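Local coordinates for Sca-family protein (Rickettsia rickettsii, PDB 4LQ8) that forms the N-terminal head region of surface cell antigen 4, a rickettsial protein probably linked to cell adhesion, at residues P76-L81 against Q324-S329; K103-E108 against S116-N121; V169-H174 against L196-V201. All coordinates share one frame; numbering follows the deposited sequence.

Contact 1 of 3, residues P76-L81 against Q324-S329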
loop_
_atom_site.group_PDB
_atom_site.type_symbol
_atom_site.label_atom_id
_atom_site.label_comp_id
_atom_site.label_asym_id
_atom_site.label_seq_id
_atom_site.Cartn_x
_atom_site.Cartn_y
_atom_site.Cartn_z
ATOM N N PRO A 76 -11.654 -2.218 -5.039
ATOM C CA PRO A 76 -11.497 -2.478 -6.492
ATOM C C PRO A 76 -10.360 -3.436 -6.849
ATOM O O PRO A 76 -10.486 -4.173 -7.829
ATOM C CB PRO A 76 -11.261 -1.073 -7.089
ATOM C CG PRO A 76 -11.884 -0.152 -6.122
ATOM C CD PRO A 76 -11.576 -0.765 -4.774
ATOM N N GLN A 77 -9.259 -3.445 -6.075
ATOM C CA GLN A 77 -8.156 -4.379 -6.324
ATOM C C GLN A 77 -8.666 -5.806 -6.149
ATOM O O GLN A 77 -8.403 -6.660 -6.999
ATOM C CB GLN A 77 -6.965 -4.131 -5.399
ATOM C CG GLN A 77 -6.153 -2.904 -5.775
ATOM C CD GLN A 77 -5.106 -2.617 -4.726
ATOM O OE1 GLN A 77 -5.257 -2.925 -3.529
ATOM N NE2 GLN A 77 -4.027 -2.024 -5.154
ATOM N N LYS A 78 -9.414 -6.046 -5.052
ATOM C CA LYS A 78 -10.070 -7.317 -4.746
ATOM C C LYS A 78 -11.081 -7.675 -5.822
ATOM O O LYS A 78 -11.120 -8.822 -6.229
ATOM C CB LYS A 78 -10.819 -7.225 -3.402
ATOM C CG LYS A 78 -9.916 -7.203 -2.188
ATOM C CD LYS A 78 -10.767 -7.137 -0.945
ATOM C CE LYS A 78 -9.933 -7.082 0.313
ATOM N NZ LYS A 78 -10.802 -6.898 1.505
ATOM N N ASP A 79 -11.882 -6.699 -6.290
ATOM C CA ASP A 79 -12.929 -6.934 -7.296
ATOM C C ASP A 79 -12.361 -7.340 -8.653
ATOM O O ASP A 79 -12.855 -8.299 -9.250
ATOM C CB ASP A 79 -13.869 -5.733 -7.436
ATOM C CG ASP A 79 -14.694 -5.416 -6.204
ATOM O OD1 ASP A 79 -14.792 -6.297 -5.301
ATOM O OD2 ASP A 79 -15.249 -4.292 -6.139
ATOM N N ASN A 80 -11.318 -6.638 -9.131
ATOM C CA ASN A 80 -10.668 -7.016 -10.381
ATOM C C ASN A 80 -9.994 -8.375 -10.240
ATOM O O ASN A 80 -10.080 -9.168 -11.162
ATOM C CB ASN A 80 -9.691 -5.969 -10.857
ATOM C CG ASN A 80 -10.395 -4.741 -11.318
ATOM O OD1 ASN A 80 -11.027 -4.731 -12.360
ATOM N ND2 ASN A 80 -10.278 -3.677 -10.557
ATOM N N LEU A 81 -9.383 -8.653 -9.074
ATOM C CA LEU A 81 -8.734 -9.944 -8.794
ATOM C C LEU A 81 -9.749 -11.102 -8.831
ATOM O O LEU A 81 -9.488 -12.113 -9.470
ATOM C CB LEU A 81 -8.004 -9.886 -7.442
ATOM C CG LEU A 81 -7.397 -11.178 -6.883
ATOM C CD1 LEU A 81 -6.413 -11.828 -7.867
ATOM C CD2 LEU A 81 -6.683 -10.875 -5.559
ATOM N N GLN A 324 -9.480 -4.022 6.219
ATOM C CA GLN A 324 -9.847 -4.778 5.028
ATOM C C GLN A 324 -8.670 -5.177 4.155
ATOM O O GLN A 324 -8.842 -5.974 3.231
ATOM C CB GLN A 324 -10.859 -3.977 4.234
ATOM C CG GLN A 324 -12.173 -3.779 4.986
ATOM C CD GLN A 324 -13.109 -2.901 4.205
ATOM O OE1 GLN A 324 -12.909 -2.610 3.016
ATOM N NE2 GLN A 324 -14.116 -2.402 4.869
ATOM N N SER A 325 -7.478 -4.625 4.427
ATOM C CA SER A 325 -6.287 -4.939 3.642
ATOM C C SER A 325 -6.022 -6.430 3.601
ATOM O O SER A 325 -6.173 -7.131 4.616
ATOM C CB SER A 325 -5.057 -4.247 4.222
ATOM O OG SER A 325 -5.101 -2.873 3.892
ATOM N N VAL A 326 -5.650 -6.913 2.421
ATOM C CA VAL A 326 -5.243 -8.302 2.248
ATOM C C VAL A 326 -3.785 -8.262 1.765
ATOM O O VAL A 326 -3.377 -7.301 1.097
ATOM C CB VAL A 326 -6.229 -9.138 1.383
ATOM C CG1 VAL A 326 -7.551 -9.299 2.120
ATOM C CG2 VAL A 326 -6.462 -8.480 0.029
ATOM N N ASP A 327 -2.997 -9.256 2.158
ATOM C CA ASP A 327 -1.551 -9.267 1.941
ATOM C C ASP A 327 -1.133 -9.084 0.458
ATOM O O ASP A 327 -0.420 -8.111 0.148
ATOM C CB ASP A 327 -0.890 -10.491 2.591
ATOM C CG ASP A 327 0.607 -10.387 2.570
ATOM O OD1 ASP A 327 1.176 -10.391 1.475
ATOM O OD2 ASP A 327 1.197 -10.194 3.639
ATOM N N LEU A 328 -1.540 -9.983 -0.424
ATOM C CA LEU A 328 -1.237 -9.911 -1.879
ATOM C C LEU A 328 0.230 -9.505 -2.202
ATOM O O LEU A 328 0.472 -8.588 -2.993
ATOM C CB LEU A 328 -2.251 -8.994 -2.624
ATOM C CG LEU A 328 -3.755 -9.278 -2.448
ATOM C CD1 LEU A 328 -4.593 -8.291 -3.271
ATOM C CD2 LEU A 328 -4.100 -10.724 -2.852
ATOM N N SER A 329 1.201 -10.170 -1.560
ATOM C CA SER A 329 2.612 -9.853 -1.754
ATOM C C SER A 329 3.483 -11.084 -1.935
ATOM O O SER A 329 3.095 -12.185 -1.552
ATOM C CB SER A 329 3.139 -8.955 -0.635
ATOM O OG SER A 329 3.464 -9.738 0.499
HETATM O O HOH W 1 -12.266 -4.431 1.047
#
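Lys78 of helix 64-90 and Val326, in the loop between helix 308-320 and strand 329-332, bring their CA atoms to 8.6 Å, and side chains span the gap. Lys78 does most of the reaching. Its CG lies anti to the carbonyl carbon (chi1 -73°), and the extended chain carries the ammonium group to the loop backbone. NZ donates a hydrogen bond of 2.8 Å to Gln324 O. The approach is bent, with a C=O...N angle of 141° and the donor 16° from the carbonyl plane. A second link runs through water 1, which accepts from Lys78 NZ (2.9 Å) and donates to Gln324 OE1 (2.8 Å). Outside the two segments, NZ also bonds to Thr114 O, in the loop before helix 116-120.

Val326 crosses the end of the lysine chain, its CG1 lying 3.7 Å from Lys78 CE. Further along, Leu81 and Leu328 meet tip to tip, with the two CD2 atoms 3.7 Å apart. Helix 125-132 packs against both leucines.

The contact thus ties a late loop to an early helix. Two carbonyls and a water gather round the lysine's charge, while its methylenes and the leucines supply apolar packing. Such a charge is probably stabilised by the two carbonyl dipoles and the water, and the bond to Gln324 O would in turn restrain the loop backbone.

Contact 2 of 3, residues K103-E108 against S116-N121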
loop_
_atom_site.group_PDB
_atom_site.type_symbol
_atom_site.label_atom_id
_atom_site.label_comp_id
_atom_site.label_asym_id
_atom_site.label_seq_id
_atom_site.Cartn_x
_atom_site.Cartn_y
_atom_site.Cartn_z
ATOM N N LYS A 103 -19.029 -21.326 -6.879
ATOM C CA LYS A 103 -20.129 -21.261 -5.911
ATOM C C LYS A 103 -19.636 -20.694 -4.579
ATOM O O LYS A 103 -20.323 -19.845 -4.021
ATOM C CB LYS A 103 -20.824 -22.628 -5.727
ATOM N N GLU A 104 -18.413 -21.098 -4.115
ATOM C CA GLU A 104 -17.813 -20.586 -2.877
ATOM C C GLU A 104 -17.610 -19.070 -2.954
ATOM O O GLU A 104 -17.925 -18.370 -1.997
ATOM C CB GLU A 104 -16.463 -21.240 -2.586
ATOM C CG GLU A 104 -16.545 -22.637 -2.001
ATOM C CD GLU A 104 -15.200 -23.327 -1.891
ATOM O OE1 GLU A 104 -14.163 -22.626 -1.838
ATOM O OE2 GLU A 104 -15.194 -24.577 -1.824
ATOM N N ILE A 105 -17.065 -18.573 -4.077
ATOM C CA ILE A 105 -16.809 -17.140 -4.287
ATOM C C ILE A 105 -18.137 -16.372 -4.290
ATOM O O ILE A 105 -18.275 -15.407 -3.548
ATOM C CB ILE A 105 -15.944 -16.898 -5.561
ATOM C CG1 ILE A 105 -14.515 -17.456 -5.381
ATOM C CG2 ILE A 105 -15.952 -15.397 -6.002
ATOM C CD1 ILE A 105 -13.595 -17.505 -6.671
ATOM N N GLU A 106 -19.120 -16.841 -5.079
ATOM C CA GLU A 106 -20.433 -16.197 -5.209
ATOM C C GLU A 106 -21.210 -16.133 -3.918
ATOM O O GLU A 106 -21.802 -15.097 -3.639
ATOM C CB GLU A 106 -21.292 -16.833 -6.320
ATOM C CG GLU A 106 -20.715 -16.689 -7.722
ATOM C CD GLU A 106 -20.448 -15.306 -8.292
ATOM O OE1 GLU A 106 -21.000 -14.302 -7.786
ATOM O OE2 GLU A 106 -19.700 -15.240 -9.289
ATOM N N GLU A 107 -21.187 -17.227 -3.124
ATOM C CA GLU A 107 -21.863 -17.313 -1.840
ATOM C C GLU A 107 -21.226 -16.370 -0.829
ATOM O O GLU A 107 -21.933 -15.653 -0.122
ATOM C CB GLU A 107 -21.853 -18.759 -1.312
ATOM C CG GLU A 107 -22.958 -19.602 -1.928
ATOM C CD GLU A 107 -22.962 -21.082 -1.594
ATOM O OE1 GLU A 107 -22.103 -21.530 -0.797
ATOM O OE2 GLU A 107 -23.826 -21.798 -2.147
ATOM N N GLU A 108 -19.899 -16.339 -0.788
ATOM C CA GLU A 108 -19.203 -15.442 0.121
ATOM C C GLU A 108 -19.395 -13.936 -0.228
ATOM O O GLU A 108 -19.570 -13.118 0.686
ATOM C CB GLU A 108 -17.741 -15.793 0.222
ATOM C CG GLU A 108 -17.180 -15.195 1.487
ATOM C CD GLU A 108 -15.717 -15.453 1.720
ATOM O OE1 GLU A 108 -15.268 -16.608 1.532
ATOM O OE2 GLU A 108 -15.037 -14.506 2.169
ATOM N N SER A 116 -13.294 -11.439 3.397
ATOM C CA SER A 116 -12.328 -11.669 4.466
ATOM C C SER A 116 -11.984 -13.190 4.609
ATOM O O SER A 116 -10.807 -13.554 4.643
ATOM C CB SER A 116 -12.860 -11.078 5.771
ATOM O OG SER A 116 -11.923 -11.241 6.820
ATOM N N THR A 117 -13.001 -14.056 4.593
ATOM C CA THR A 117 -12.802 -15.512 4.688
ATOM C C THR A 117 -12.081 -16.047 3.436
ATOM O O THR A 117 -11.130 -16.798 3.581
ATOM C CB THR A 117 -14.128 -16.235 5.011
ATOM O OG1 THR A 117 -14.648 -15.666 6.211
ATOM C CG2 THR A 117 -13.945 -17.757 5.207
ATOM N N PHE A 118 -12.495 -15.614 2.228
ATOM C CA PHE A 118 -11.834 -16.021 0.993
ATOM C C PHE A 118 -10.323 -15.732 1.041
ATOM O O PHE A 118 -9.522 -16.627 0.769
ATOM C CB PHE A 118 -12.447 -15.304 -0.225
ATOM C CG PHE A 118 -11.823 -15.739 -1.537
ATOM C CD1 PHE A 118 -12.265 -16.889 -2.192
ATOM C CD2 PHE A 118 -10.779 -15.018 -2.100
ATOM C CE1 PHE A 118 -11.675 -17.301 -3.400
ATOM C CE2 PHE A 118 -10.186 -15.437 -3.299
ATOM C CZ PHE A 118 -10.647 -16.566 -3.944
ATOM N N PHE A 119 -9.937 -14.481 1.350
ATOM C CA PHE A 119 -8.519 -14.084 1.326
ATOM C C PHE A 119 -7.697 -14.657 2.473
ATOM O O PHE A 119 -6.493 -14.841 2.310
ATOM C CB PHE A 119 -8.352 -12.559 1.219
ATOM C CG PHE A 119 -8.704 -12.051 -0.163
ATOM C CD1 PHE A 119 -7.843 -12.254 -1.237
ATOM C CD2 PHE A 119 -9.909 -11.382 -0.395
ATOM C CE1 PHE A 119 -8.205 -11.853 -2.522
ATOM C CE2 PHE A 119 -10.253 -10.954 -1.674
ATOM C CZ PHE A 119 -9.398 -11.188 -2.733
ATOM N N GLY A 120 -8.344 -14.999 3.583
ATOM C CA GLY A 120 -7.658 -15.623 4.709
ATOM C C GLY A 120 -7.562 -17.136 4.601
ATOM O O GLY A 120 -6.975 -17.785 5.475
ATOM N N ASN A 121 -8.145 -17.732 3.531
ATOM C CA ASN A 121 -8.135 -19.196 3.384
ATOM C C ASN A 121 -6.910 -19.638 2.594
ATOM O O ASN A 121 -6.839 -19.317 1.413
ATOM C CB ASN A 121 -9.444 -19.674 2.715
ATOM C CG ASN A 121 -9.594 -21.177 2.615
ATOM O OD1 ASN A 121 -8.658 -21.971 2.827
ATOM N ND2 ASN A 121 -10.783 -21.601 2.293
HETATM O O HOH W 2 -15.806 -13.270 4.635
#
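Glu108 sends its CG anti to the backbone N (chi1 -160°) and then runs out extended, which carries its carboxylate to helix 116-120; Phe118, also with CG anti to N (chi1 -178°), turns its ring back toward Ile105. The motif is a long helix followed, after a short connection, by a helix of little more than one turn that folds back on it. Helix 95-111 and helix 116-120 run roughly antiparallel, with their local directions 142° apart and their axes 10.3 Å apart at closest.

The polar half of the contact lies at the first turn of helix 116-120. Phe118 N donates to Glu108 OE2 at 2.8 Å, and the oxygen uses its syn lone pair, the side facing OE1. Water 2 adds a bridge. It donates to Glu108 OE2 and accepts from Thr117 N. Backbone N-H groups in the first turn of a helix lack acceptors from a preceding turn, so a carboxylate here is well placed. Asp112 plays a similar part from the connecting segment by accepting from Ser116 N. The helix dipole would probably favour negative charge at this end. Thr117 lies across the carboxylate, its CB 3.4 Å from Glu108 OE2.

The apolar half is formed by Ile105 and Phe118. Ile105 CG1 comes to 3.5 Å from Phe118 CE1, approaching the ring obliquely, and Ile105 CD1 is 3.8 Å from the same carbon. Ile82 of helix 64-90 touches both residues, and Ile128 of helix 125-132 adds to the packing on Phe118. This is structural packing within the helical part of the fold. On the edge of its ring away from Ile105, Phe118 CD2 sits 3.9 Å above the ring plane of Phe119, over its centre.

Contact 3 of 3, residues V169-H174 against L196-V201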
loop_
_atom_site.group_PDB
_atom_site.type_symbol
_atom_site.label_atom_id
_atom_site.label_comp_id
_atom_site.label_asym_id
_atom_site.label_seq_id
_atom_site.Cartn_x
_atom_site.Cartn_y
_atom_site.Cartn_z
ATOM N N VAL A 169 4.317 16.570 2.724
ATOM C CA VAL A 169 5.065 16.281 3.955
ATOM C C VAL A 169 6.274 17.230 4.012
ATOM O O VAL A 169 6.946 17.434 3.002
ATOM C CB VAL A 169 5.478 14.778 4.057
ATOM C CG1 VAL A 169 6.411 14.530 5.238
ATOM C CG2 VAL A 169 4.245 13.884 4.163
ATOM N N GLN A 170 6.501 17.864 5.161
ATOM C CA GLN A 170 7.634 18.776 5.302
ATOM C C GLN A 170 8.797 18.032 5.955
ATOM O O GLN A 170 8.940 18.058 7.182
ATOM C CB GLN A 170 7.264 20.066 6.077
ATOM C CG GLN A 170 6.225 20.967 5.387
ATOM C CD GLN A 170 6.733 21.612 4.118
ATOM O OE1 GLN A 170 6.350 21.231 3.004
ATOM N NE2 GLN A 170 7.587 22.620 4.256
ATOM N N TRP A 171 9.590 17.317 5.126
ATOM C CA TRP A 171 10.760 16.566 5.576
ATOM C C TRP A 171 11.889 17.536 5.857
ATOM O O TRP A 171 12.172 18.421 5.043
ATOM C CB TRP A 171 11.246 15.582 4.506
ATOM C CG TRP A 171 10.315 14.442 4.235
ATOM C CD1 TRP A 171 9.561 14.252 3.119
ATOM C CD2 TRP A 171 10.093 13.294 5.074
ATOM N NE1 TRP A 171 8.866 13.073 3.216
ATOM C CE2 TRP A 171 9.197 12.445 4.389
ATOM C CE3 TRP A 171 10.549 12.909 6.352
ATOM C CZ2 TRP A 171 8.718 11.252 4.950
ATOM C CZ3 TRP A 171 10.093 11.714 6.891
ATOM C CH2 TRP A 171 9.199 10.895 6.189
ATOM N N GLU A 172 12.554 17.345 7.001
ATOM C CA GLU A 172 13.712 18.134 7.385
ATOM C C GLU A 172 14.912 17.221 7.363
ATOM O O GLU A 172 14.855 16.103 7.892
ATOM C CB GLU A 172 13.524 18.760 8.770
ATOM C CG GLU A 172 12.531 19.910 8.784
ATOM C CD GLU A 172 12.684 20.833 9.974
ATOM O OE1 GLU A 172 13.273 21.925 9.805
ATOM O OE2 GLU A 172 12.237 20.456 11.082
ATOM N N ASN A 173 15.953 17.648 6.641
ATOM C CA ASN A 173 17.213 16.930 6.514
ATOM C C ASN A 173 17.844 16.858 7.896
ATOM O O ASN A 173 17.810 17.847 8.638
ATOM C CB ASN A 173 18.164 17.675 5.572
ATOM C CG ASN A 173 17.648 17.819 4.166
ATOM O OD1 ASN A 173 17.447 16.838 3.452
ATOM N ND2 ASN A 173 17.467 19.054 3.725
ATOM N N HIS A 174 18.385 15.674 8.247
ATOM C CA HIS A 174 19.066 15.463 9.518
ATOM C C HIS A 174 20.318 16.342 9.565
ATOM O O HIS A 174 20.970 16.560 8.538
ATOM C CB HIS A 174 19.415 13.989 9.723
ATOM C CG HIS A 174 19.641 13.612 11.151
ATOM N ND1 HIS A 174 20.839 13.903 11.800
ATOM C CD2 HIS A 174 18.835 12.931 12.000
ATOM C CE1 HIS A 174 20.711 13.406 13.020
ATOM N NE2 HIS A 174 19.521 12.818 13.190
ATOM N N LEU A 196 8.294 10.938 12.049
ATOM C CA LEU A 196 8.565 9.895 11.061
ATOM C C LEU A 196 10.019 9.980 10.634
ATOM O O LEU A 196 10.513 11.073 10.369
ATOM C CB LEU A 196 7.638 10.020 9.833
ATOM C CG LEU A 196 6.120 9.896 10.105
ATOM C CD1 LEU A 196 5.338 10.357 8.904
ATOM C CD2 LEU A 196 5.745 8.460 10.468
ATOM N N ASN A 197 10.716 8.837 10.638
ATOM C CA ASN A 197 12.109 8.750 10.218
ATOM C C ASN A 197 12.187 8.158 8.813
ATOM O O ASN A 197 11.670 7.081 8.582
ATOM C CB ASN A 197 12.927 7.881 11.188
ATOM C CG ASN A 197 14.399 7.873 10.874
ATOM O OD1 ASN A 197 15.096 8.894 11.007
ATOM N ND2 ASN A 197 14.882 6.746 10.351
ATOM N N GLU A 198 12.837 8.859 7.892
ATOM C CA GLU A 198 13.046 8.396 6.523
ATOM C C GLU A 198 14.552 8.107 6.358
ATOM O O GLU A 198 15.367 9.024 6.469
ATOM C CB GLU A 198 12.589 9.469 5.523
ATOM C CG GLU A 198 12.719 9.064 4.066
ATOM C CD GLU A 198 12.870 10.248 3.134
ATOM O OE1 GLU A 198 13.914 10.934 3.223
ATOM O OE2 GLU A 198 11.952 10.502 2.326
ATOM N N THR A 199 14.898 6.840 6.068
ATOM C CA THR A 199 16.279 6.422 5.830
ATOM C C THR A 199 16.434 6.202 4.343
ATOM O O THR A 199 15.703 5.391 3.774
ATOM C CB THR A 199 16.626 5.128 6.613
ATOM O OG1 THR A 199 16.330 5.335 7.991
ATOM C CG2 THR A 199 18.115 4.720 6.462
ATOM N N THR A 200 17.371 6.925 3.710
ATOM C CA THR A 200 17.661 6.730 2.289
ATOM C C THR A 200 18.889 5.784 2.219
ATOM O O THR A 200 19.875 6.015 2.902
ATOM C CB THR A 200 17.899 8.074 1.591
ATOM O OG1 THR A 200 16.678 8.788 1.570
ATOM C CG2 THR A 200 18.391 7.921 0.155
ATOM N N VAL A 201 18.800 4.709 1.422
ATOM C CA VAL A 201 19.904 3.778 1.246
ATOM C C VAL A 201 20.476 4.059 -0.146
ATOM O O VAL A 201 19.781 3.885 -1.144
ATOM C CB VAL A 201 19.457 2.299 1.429
ATOM C CG1 VAL A 201 20.646 1.343 1.291
ATOM C CG2 VAL A 201 18.767 2.094 2.779
#
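Leu196 meets Trp171 at the rim of the indole and begins the part of strand 192-201 that faces this ring. Its carbonyl O lies 3.6 Å from Trp171 CZ3, at the edge and near the ring plane. Its CB is 4.1 Å from Trp171 CH2, and the two side chains pass each other at a slant. Leu196 also packs on Leu239 and Met241 of strand 236-245, which belongs to another sheet. Trp171 touches Met241 too, so the indole packs where the six-stranded sheet meets the larger mixed sheet. Asn197 follows, with its CB directed away from the tryptophan.

Glu198 turns back toward it. Its CB sits over one face of the indole and makes a CH-pi contact, 3.9 Å from the centroid of the six-membered ring and 25° off the normal. The extended side chain crosses the indole at about a right angle. With CG anti to the backbone N (chi1 -178°), it leads the carboxylate across the same face, and OE2 stands 4.0 Å above the plane toward the rim. Carboxylate and ring are tilted only 24° from each other. The opposite face carries Val169 CG1, 3.5 Å above the plane.

Trp171 precedes strand 172-173, an outermost strand of the antiparallel sheet, and strand 180-186 lies between it and strand 192-201. The indole therefore spans a neighbouring strand, touching Arg181 and Thr183 on it.

No hydrogen bond joins the two segments. The polar ends are satisfied elsewhere: Trp171 NE1 donates to Asp32, and Glu198 OE2 forms salt bridges with Arg181 and Arg222. The two arginines probably keep this buried carboxylate charged and hold it above the indole rim, while the CB end of the same side chain gives the ring its apolar contact.

Contacts 1 and 2 are neighbours in the helical part of the chain, with centres 13 Å apart, and Phe119 of contact 2 packs on Lys78, Leu81 and Val326 of contact 1. Contact 3 belongs to the six-stranded sheet on the other side of the chain's centre, its centre 30 Å from that of contact 1 and 41 Å from that of contact 2. Contact 3 is the buried one; the other two are partly buried. Contacts 1 and 2 each join a charged side chain's direct and water-mediated hydrogen bonds with apolar packing: a lysine meets a loop carbonyl, a glutamate the start of a helix. In contact 3 the glutamate is paired with arginines outside the segments, leaving an indole packed against a strand.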